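Local coordinates for fatty acid CoA ligase (Marinactinospora thermotolerans, PDB 6SQ8), which belongs to the adenylate-forming (ANL) superfamily of AMP-binding enzymes and holds adenosine monophosphate in its pocket, at residues A[312-325]-A[382-394]. Sequence-based numbering, arbitrary orientation.
Sequences DHARRELLTAVGRP and GTFDEDGHLHLTD
The flat ring of His389 slots between two side chains of 312-325. Leu318 lays CD1 over one face, 3.9 Å from the ring centroid, and Arg324 brings CG over the opposite face, 4.1 Å from the same centroid. The third side of this slot is Gly323, whose CA meets the ring edge; its backbone twist, with phi at 119°, suits glycine. At the far tip, His389 NE2 gives a weak bond to Asp312 OD1, the carboxylate standing almost upright to the ring, while Asp312 OD2 is taken by the backbone of Thr309. Arg324 then runs extended from CG to NE, and its guanidinium passes obliquely over the ring tip to two weak bonds with Asp387 O.

Two residues along, the methyl of Ala321 rests on the face of His391, CB 3.7 Å from the ring centroid, with Leu390 O also against it. The edge of that ring faces the 3-10 segment 316-318, where NE2 points nearly straight (172°) at Glu317 O in a long, weak bond.

Between the histidines the backbones meet in antiparallel fashion at Leu390, Val322 N to Leu390 O at 2.9 Å and Leu390 N to Gly323 O at 2.8 Å. This joins strand 321-325 to the hairpin of strands 380-384 and 390-395, within the beta-rich part of this ANL-type fold. The hairpin's type I turn from Asp385 to Gly388 also carries an Asx turn: Asp385 OD1 takes Asp387 N, and His389 N from the opposite face of its carboxylate. At Thr320 a water takes the place of a direct bond, bridging Thr320 O and Leu392 N.

On the other side of this backbone join Val322 splits its branches. CG2 lies alongside Leu390 CB, whereas CG1, anti to the carbonyl carbon (chi1 -71°), crosses Leu392 CD1 at 3.7 Å; both Val322 and Leu392 touch the bound adenosine monophosphate.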
ATOM      1  N   ASP A 312      10.628 -18.265  -3.317  1.00 28.00           N
ATOM      2  CA  ASP A 312      11.647 -17.234  -3.536  1.00 29.53           C
ATOM      3  C   ASP A 312      12.305 -16.850  -2.200  1.00 29.04           C
ATOM      4  O   ASP A 312      13.492 -16.573  -2.166  1.00 31.36           O
ATOM      5  CB  ASP A 312      11.074 -15.962  -4.180  1.00 32.02           C
ATOM      6  CG  ASP A 312      10.542 -16.101  -5.600  1.00 31.59           C
ATOM      7  OD1 ASP A 312      11.095 -16.925  -6.344  1.00 31.11           O
ATOM      8  OD2 ASP A 312       9.601 -15.337  -5.952  1.00 29.54           O
ATOM      9  N   HIS A 313      11.521 -16.817  -1.111  1.00 26.77           N
ATOM     10  CA  HIS A 313      11.977 -16.410   0.234  1.00 25.73           C
ATOM     11  C   HIS A 313      12.946 -17.434   0.851  1.00 27.26           C
ATOM     12  O   HIS A 313      13.503 -17.211   1.928  1.00 30.46           O
ATOM     13  CB  HIS A 313      10.781 -16.250   1.182  1.00 25.60           C
ATOM     14  CG  HIS A 313      10.103 -14.925   1.165  1.00 24.04           C
ATOM     15  ND1 HIS A 313       9.141 -14.606   0.242  1.00 22.93           N
ATOM     16  CD2 HIS A 313      10.212 -13.863   1.993  1.00 23.25           C
ATOM     17  CE1 HIS A 313       8.703 -13.389   0.490  1.00 22.51           C
ATOM     18  NE2 HIS A 313       9.342 -12.912   1.549  1.00 22.30           N
ATOM     19  N   ALA A 314      13.112 -18.591   0.202  1.00 27.46           N
ATOM     20  CA  ALA A 314      13.973 -19.646   0.686  1.00 27.97           C
ATOM     21  C   ALA A 314      15.341 -19.569  -0.007  1.00 28.92           C
ATOM     22  O   ALA A 314      16.118 -20.494   0.105  1.00 30.88           O
ATOM     23  CB  ALA A 314      13.305 -20.981   0.461  1.00 26.75           C
ATOM     24  N   ARG A 315      15.621 -18.485  -0.732  1.00 29.70           N
ATOM     25  CA  ARG A 315      16.949 -18.200  -1.267  1.00 31.04           C
ATOM     26  C   ARG A 315      17.434 -16.881  -0.650  1.00 30.37           C
ATOM     27  O   ARG A 315      16.839 -15.846  -0.885  1.00 35.68           O
ATOM     28  CB  ARG A 315      16.905 -18.084  -2.797  1.00 34.53           C
ATOM     29  CG  ARG A 315      16.166 -19.194  -3.543  1.00 37.04           C
ATOM     30  CD  ARG A 315      16.922 -20.485  -3.806  1.00 41.54           C
ATOM     31  NE  ARG A 315      18.158 -20.324  -4.576  1.00 53.01           N
ATOM     32  CZ  ARG A 315      18.808 -21.311  -5.203  1.00 52.22           C
ATOM     33  NH1 ARG A 315      18.274 -22.528  -5.274  1.00 45.42           N
ATOM     34  NH2 ARG A 315      19.983 -21.059  -5.761  1.00 50.91           N
ATOM     35  N   ARG A 316      18.509 -16.912   0.147  1.00 30.65           N
ATOM     36  CA  ARG A 316      19.045 -15.701   0.832  1.00 29.53           C
ATOM     37  C   ARG A 316      19.209 -14.570  -0.198  1.00 29.17           C
ATOM     38  O   ARG A 316      18.890 -13.414   0.104  1.00 26.37           O
ATOM     39  CB  ARG A 316      20.363 -15.988   1.578  1.00 26.04           C
ATOM     40  N   GLU A 317      19.680 -14.927  -1.408  1.00 29.54           N
ATOM     41  CA  GLU A 317      20.044 -13.975  -2.469  1.00 30.76           C
ATOM     42  C   GLU A 317      18.846 -13.096  -2.868  1.00 32.28           C
ATOM     43  O   GLU A 317      19.028 -11.969  -3.333  1.00 35.61           O
ATOM     44  CB  GLU A 317      20.530 -14.662  -3.741  1.00 34.95           C
ATOM     45  CG  GLU A 317      21.320 -15.941  -3.512  1.00 41.96           C
ATOM     46  CD  GLU A 317      20.518 -17.219  -3.736  1.00 48.86           C
ATOM     47  OE1 GLU A 317      19.930 -17.377  -4.844  1.00 46.03           O
ATOM     48  OE2 GLU A 317      20.470 -18.069  -2.809  1.00 56.62           O
ATOM     49  N   LEU A 318      17.620 -13.608  -2.702  1.00 29.84           N
ATOM     50  CA  LEU A 318      16.413 -12.920  -3.145  1.00 28.52           C
ATOM     51  C   LEU A 318      15.757 -12.116  -2.018  1.00 29.06           C
ATOM     52  O   LEU A 318      14.716 -11.476  -2.243  1.00 32.01           O
ATOM     53  CB  LEU A 318      15.436 -13.968  -3.680  1.00 27.53           C
ATOM     54  CG  LEU A 318      15.920 -14.751  -4.890  1.00 26.65           C
ATOM     55  CD1 LEU A 318      14.818 -15.673  -5.373  1.00 28.57           C
ATOM     56  CD2 LEU A 318      16.367 -13.814  -5.997  1.00 27.89           C
ATOM     57  N   LEU A 319      16.321 -12.129  -0.813  1.00 28.12           N
ATOM     58  CA  LEU A 319      15.718 -11.392   0.294  1.00 26.55           C
ATOM     59  C   LEU A 319      15.870  -9.882   0.098  1.00 22.78           C
ATOM     60  O   LEU A 319      15.271  -9.137   0.806  1.00 20.22           O
ATOM     61  CB  LEU A 319      16.356 -11.852   1.605  1.00 28.87           C
ATOM     62  CG  LEU A 319      16.009 -13.273   2.034  1.00 32.24           C
ATOM     63  CD1 LEU A 319      16.804 -13.652   3.265  1.00 34.08           C
ATOM     64  CD2 LEU A 319      14.525 -13.417   2.293  1.00 34.86           C
ATOM     65  N   THR A 320      16.663  -9.451  -0.880  1.00 22.18           N
ATOM     66  CA  THR A 320      16.775  -8.041  -1.212  1.00 22.81           C
ATOM     67  C   THR A 320      15.924  -7.696  -2.440  1.00 23.59           C
ATOM     68  O   THR A 320      16.033  -6.584  -2.963  1.00 23.62           O
ATOM     69  CB  THR A 320      18.232  -7.654  -1.477  1.00 23.77           C
ATOM     70  OG1 THR A 320      18.795  -8.509  -2.484  1.00 22.04           O
ATOM     71  CG2 THR A 320      19.049  -7.714  -0.206  1.00 24.31           C
ATOM     72  N   ALA A 321      15.078  -8.640  -2.881  1.00 23.36           N
ATOM     73  CA  ALA A 321      14.306  -8.501  -4.102  1.00 23.78           C
ATOM     74  C   ALA A 321      12.822  -8.280  -3.797  1.00 24.45           C
ATOM     75  O   ALA A 321      12.329  -8.602  -2.719  1.00 22.99           O
ATOM     76  CB  ALA A 321      14.474  -9.725  -4.952  1.00 26.32           C
ATOM     77  N   VAL A 322      12.129  -7.722  -4.798  1.00 26.44           N
ATOM     78  CA  VAL A 322      10.680  -7.523  -4.784  1.00 24.34           C
ATOM     79  C   VAL A 322      10.024  -8.676  -5.531  1.00 24.35           C
ATOM     80  O   VAL A 322       8.841  -8.956  -5.325  1.00 26.88           O
ATOM     81  CB  VAL A 322      10.285  -6.167  -5.389  1.00 24.73           C
ATOM     82  CG1 VAL A 322      10.678  -5.022  -4.480  1.00 25.34           C
ATOM     83  CG2 VAL A 322      10.870  -5.952  -6.775  1.00 25.88           C
ATOM     84  N   GLY A 323      10.810  -9.316  -6.399  1.00 25.33           N
ATOM     85  CA  GLY A 323      10.430 -10.543  -7.055  1.00 27.80           C
ATOM     86  C   GLY A 323      10.376 -10.382  -8.555  1.00 28.98           C
ATOM     87  O   GLY A 323      10.900  -9.422  -9.110  1.00 28.57           O
ATOM     88  N   ARG A 324       9.727 -11.356  -9.205  1.00 31.15           N
ATOM     89  CA  ARG A 324       9.457 -11.305 -10.622  1.00 34.29           C
ATOM     90  C   ARG A 324       8.275 -10.369 -10.858  1.00 32.65           C
ATOM     91  O   ARG A 324       7.357 -10.328 -10.055  1.00 33.78           O
ATOM     92  CB  ARG A 324       9.179 -12.709 -11.164  1.00 38.78           C
ATOM     93  CG  ARG A 324      10.429 -13.553 -11.394  1.00 44.86           C
ATOM     94  CD  ARG A 324      10.221 -14.618 -12.454  1.00 50.86           C
ATOM     95  NE  ARG A 324      11.387 -15.481 -12.576  1.00 60.37           N
ATOM     96  CZ  ARG A 324      11.628 -16.532 -11.791  1.00 71.07           C
ATOM     97  NH1 ARG A 324      10.822 -16.810 -10.777  1.00 78.86           N
ATOM     98  NH2 ARG A 324      12.691 -17.292 -11.998  1.00 74.52           N
ATOM     99  N   PRO A 325       8.261  -9.575 -11.949  1.00 31.15           N
ATOM    100  CA  PRO A 325       7.077  -8.799 -12.309  1.00 31.81           C
ATOM    101  C   PRO A 325       5.869  -9.725 -12.494  1.00 30.75           C
ATOM    102  O   PRO A 325       6.023 -10.871 -12.903  1.00 30.68           O
ATOM    103  CB  PRO A 325       7.444  -8.144 -13.645  1.00 31.55           C
ATOM    104  CG  PRO A 325       8.955  -8.106 -13.621  1.00 31.85           C
ATOM    105  CD  PRO A 325       9.363  -9.383 -12.903  1.00 30.44           C
ATOM    106  N   GLY A 382      16.660   0.546  -9.473  1.00 31.60           N
ATOM    107  CA  GLY A 382      16.950  -0.860  -9.209  1.00 30.06           C
ATOM    108  C   GLY A 382      17.548  -1.591 -10.398  1.00 28.68           C
ATOM    109  O   GLY A 382      18.032  -0.979 -11.343  1.00 28.44           O
ATOM    110  N   THR A 383      17.532  -2.922 -10.315  1.00 27.15           N
ATOM    111  CA  THR A 383      18.126  -3.762 -11.314  1.00 28.39           C
ATOM    112  C   THR A 383      17.597  -5.198 -11.193  1.00 26.65           C
ATOM    113  O   THR A 383      17.116  -5.610 -10.132  1.00 26.10           O
ATOM    114  CB  THR A 383      19.654  -3.749 -11.182  1.00 30.80           C
ATOM    115  OG1 THR A 383      20.188  -4.361 -12.353  1.00 32.52           O
ATOM    116  CG2 THR A 383      20.162  -4.498  -9.969  1.00 32.17           C
ATOM    117  N   PHE A 384      17.742  -5.948 -12.288  1.00 26.39           N
ATOM    118  CA  PHE A 384      17.372  -7.345 -12.368  1.00 27.78           C
ATOM    119  C   PHE A 384      18.612  -8.220 -12.168  1.00 30.05           C
ATOM    120  O   PHE A 384      19.717  -7.851 -12.590  1.00 30.36           O
ATOM    121  CB  PHE A 384      16.738  -7.670 -13.722  1.00 27.40           C
ATOM    122  CG  PHE A 384      15.319  -7.186 -13.895  1.00 28.11           C
ATOM    123  CD1 PHE A 384      14.249  -7.983 -13.514  1.00 26.74           C
ATOM    124  CD2 PHE A 384      15.054  -5.937 -14.446  1.00 27.47           C
ATOM    125  CE1 PHE A 384      12.947  -7.528 -13.664  1.00 26.39           C
ATOM    126  CE2 PHE A 384      13.750  -5.490 -14.589  1.00 25.34           C
ATOM    127  CZ  PHE A 384      12.699  -6.279 -14.190  1.00 25.23           C
ATOM    128  N   ASP A 385      18.400  -9.393 -11.548  1.00 31.08           N
ATOM    129  CA  ASP A 385      19.449 -10.370 -11.339  1.00 30.06           C
ATOM    130  C   ASP A 385      19.418 -11.364 -12.511  1.00 32.91           C
ATOM    131  O   ASP A 385      18.622 -11.215 -13.420  1.00 35.37           O
ATOM    132  CB  ASP A 385      19.318 -10.982  -9.940  1.00 27.29           C
ATOM    133  CG  ASP A 385      18.099 -11.856  -9.719  1.00 25.53           C
ATOM    134  OD1 ASP A 385      17.521 -12.292 -10.700  1.00 24.63           O
ATOM    135  OD2 ASP A 385      17.750 -12.100  -8.559  1.00 25.59           O
ATOM    136  N   GLU A 386      20.300 -12.369 -12.472  1.00 37.30           N
ATOM    137  CA  GLU A 386      20.425 -13.404 -13.513  1.00 38.44           C
ATOM    138  C   GLU A 386      19.107 -14.171 -13.722  1.00 35.01           C
ATOM    139  O   GLU A 386      18.869 -14.636 -14.822  1.00 35.25           O
ATOM    140  CB  GLU A 386      21.526 -14.397 -13.138  1.00 45.68           C
ATOM    141  CG  GLU A 386      22.935 -13.849 -13.276  1.00 50.72           C
ATOM    142  CD  GLU A 386      23.990 -14.938 -13.093  1.00 54.65           C
ATOM    143  OE1 GLU A 386      23.828 -15.780 -12.153  1.00 46.98           O
ATOM    144  OE2 GLU A 386      24.951 -14.966 -13.914  1.00 58.32           O
ATOM    145  N   ASP A 387      18.270 -14.313 -12.684  1.00 33.62           N
ATOM    146  CA  ASP A 387      17.040 -15.127 -12.764  1.00 33.61           C
ATOM    147  C   ASP A 387      15.792 -14.264 -13.000  1.00 30.85           C
ATOM    148  O   ASP A 387      14.687 -14.776 -12.958  1.00 31.82           O
ATOM    149  CB  ASP A 387      16.850 -15.970 -11.500  1.00 38.54           C
ATOM    150  CG  ASP A 387      17.846 -17.117 -11.346  1.00 44.97           C
ATOM    151  OD1 ASP A 387      18.587 -17.410 -12.333  1.00 44.18           O
ATOM    152  OD2 ASP A 387      17.896 -17.701 -10.222  1.00 50.37           O
ATOM    153  N   GLY A 388      15.965 -12.959 -13.224  1.00 29.67           N
ATOM    154  CA  GLY A 388      14.868 -12.046 -13.602  1.00 25.80           C
ATOM    155  C   GLY A 388      14.048 -11.518 -12.438  1.00 25.48           C
ATOM    156  O   GLY A 388      12.911 -11.110 -12.634  1.00 24.91           O
ATOM    157  N   HIS A 389      14.609 -11.516 -11.221  1.00 27.01           N
ATOM    158  CA  HIS A 389      13.988 -10.884 -10.062  1.00 26.23           C
ATOM    159  C   HIS A 389      14.447  -9.432  -9.997  1.00 26.63           C
ATOM    160  O   HIS A 389      15.623  -9.146 -10.199  1.00 27.04           O
ATOM    161  CB  HIS A 389      14.344 -11.619  -8.774  1.00 26.56           C
ATOM    162  CG  HIS A 389      13.782 -12.996  -8.691  1.00 27.77           C
ATOM    163  ND1 HIS A 389      14.472 -14.089  -9.161  1.00 28.84           N
ATOM    164  CD2 HIS A 389      12.629 -13.467  -8.162  1.00 28.26           C
ATOM    165  CE1 HIS A 389      13.761 -15.180  -8.942  1.00 31.01           C
ATOM    166  NE2 HIS A 389      12.626 -14.822  -8.335  1.00 30.41           N
ATOM    167  N   LEU A 390      13.513  -8.523  -9.706  1.00 25.97           N
ATOM    168  CA  LEU A 390      13.828  -7.128  -9.607  1.00 25.44           C
ATOM    169  C   LEU A 390      14.327  -6.849  -8.186  1.00 27.54           C
ATOM    170  O   LEU A 390      13.755  -7.351  -7.201  1.00 26.42           O
ATOM    171  CB  LEU A 390      12.577  -6.310  -9.932  1.00 26.08           C
ATOM    172  CG  LEU A 390      12.725  -4.794  -9.788  1.00 25.61           C
ATOM    173  CD1 LEU A 390      13.769  -4.253 -10.748  1.00 25.05           C
ATOM    174  CD2 LEU A 390      11.400  -4.101 -10.011  1.00 25.97           C
ATOM    175  N   HIS A 391      15.412  -6.063  -8.101  1.00 27.93           N
ATOM    176  CA  HIS A 391      15.975  -5.606  -6.846  1.00 28.14           C
ATOM    177  C   HIS A 391      15.950  -4.071  -6.820  1.00 28.24           C
ATOM    178  O   HIS A 391      16.516  -3.422  -7.701  1.00 27.66           O
ATOM    179  CB  HIS A 391      17.416  -6.094  -6.704  1.00 28.69           C
ATOM    180  CG  HIS A 391      17.573  -7.541  -6.382  1.00 30.10           C
ATOM    181  ND1 HIS A 391      17.485  -8.535  -7.344  1.00 31.35           N
ATOM    182  CD2 HIS A 391      17.904  -8.163  -5.231  1.00 28.42           C
ATOM    183  CE1 HIS A 391      17.731  -9.708  -6.787  1.00 28.84           C
ATOM    184  NE2 HIS A 391      17.983  -9.505  -5.487  1.00 27.29           N
ATOM    185  N   LEU A 392      15.331  -3.489  -5.791  1.00 24.92           N
ATOM    186  CA  LEU A 392      15.292  -2.054  -5.656  1.00 24.83           C
ATOM    187  C   LEU A 392      16.462  -1.601  -4.782  1.00 25.50           C
ATOM    188  O   LEU A 392      16.575  -2.054  -3.654  1.00 23.04           O
ATOM    189  CB  LEU A 392      13.976  -1.631  -5.004  1.00 26.45           C
ATOM    190  CG  LEU A 392      12.709  -1.997  -5.788  1.00 27.23           C
ATOM    191  CD1 LEU A 392      11.463  -1.480  -5.081  1.00 28.15           C
ATOM    192  CD2 LEU A 392      12.751  -1.499  -7.230  1.00 27.19           C
ATOM    193  N   THR A 393      17.261  -0.646  -5.290  1.00 26.17           N
ATOM    194  CA  THR A 393      18.373  -0.088  -4.561  1.00 25.17           C
ATOM    195  C   THR A 393      18.004   1.230  -3.875  1.00 26.17           C
ATOM    196  O   THR A 393      18.692   1.614  -2.925  1.00 26.28           O
ATOM    197  CB  THR A 393      19.580   0.111  -5.480  1.00 26.93           C
ATOM    198  OG1 THR A 393      19.263   1.126  -6.440  1.00 26.36           O
ATOM    199  CG2 THR A 393      20.011  -1.190  -6.124  1.00 28.20           C
ATOM    200  N   ASP A 394      16.953   1.912  -4.339  1.00 27.85           N
ATOM    201  CA  ASP A 394      16.586   3.203  -3.754  1.00 30.68           C
ATOM    202  C   ASP A 394      15.341   3.814  -4.414  1.00 31.39           C
ATOM    203  O   ASP A 394      15.052   3.615  -5.574  1.00 32.35           O
ATOM    204  CB  ASP A 394      17.709   4.237  -3.910  1.00 30.67           C
ATOM    205  CG  ASP A 394      18.317   4.729  -2.606  1.00 28.91           C
ATOM    206  OD1 ASP A 394      17.599   4.741  -1.587  1.00 28.51           O
ATOM    207  OD2 ASP A 394      19.500   5.105  -2.628  1.00 30.08           O
TER
HETATM  208  O   HOH W   1      14.022  -4.723  -3.242  1.00 12.76           O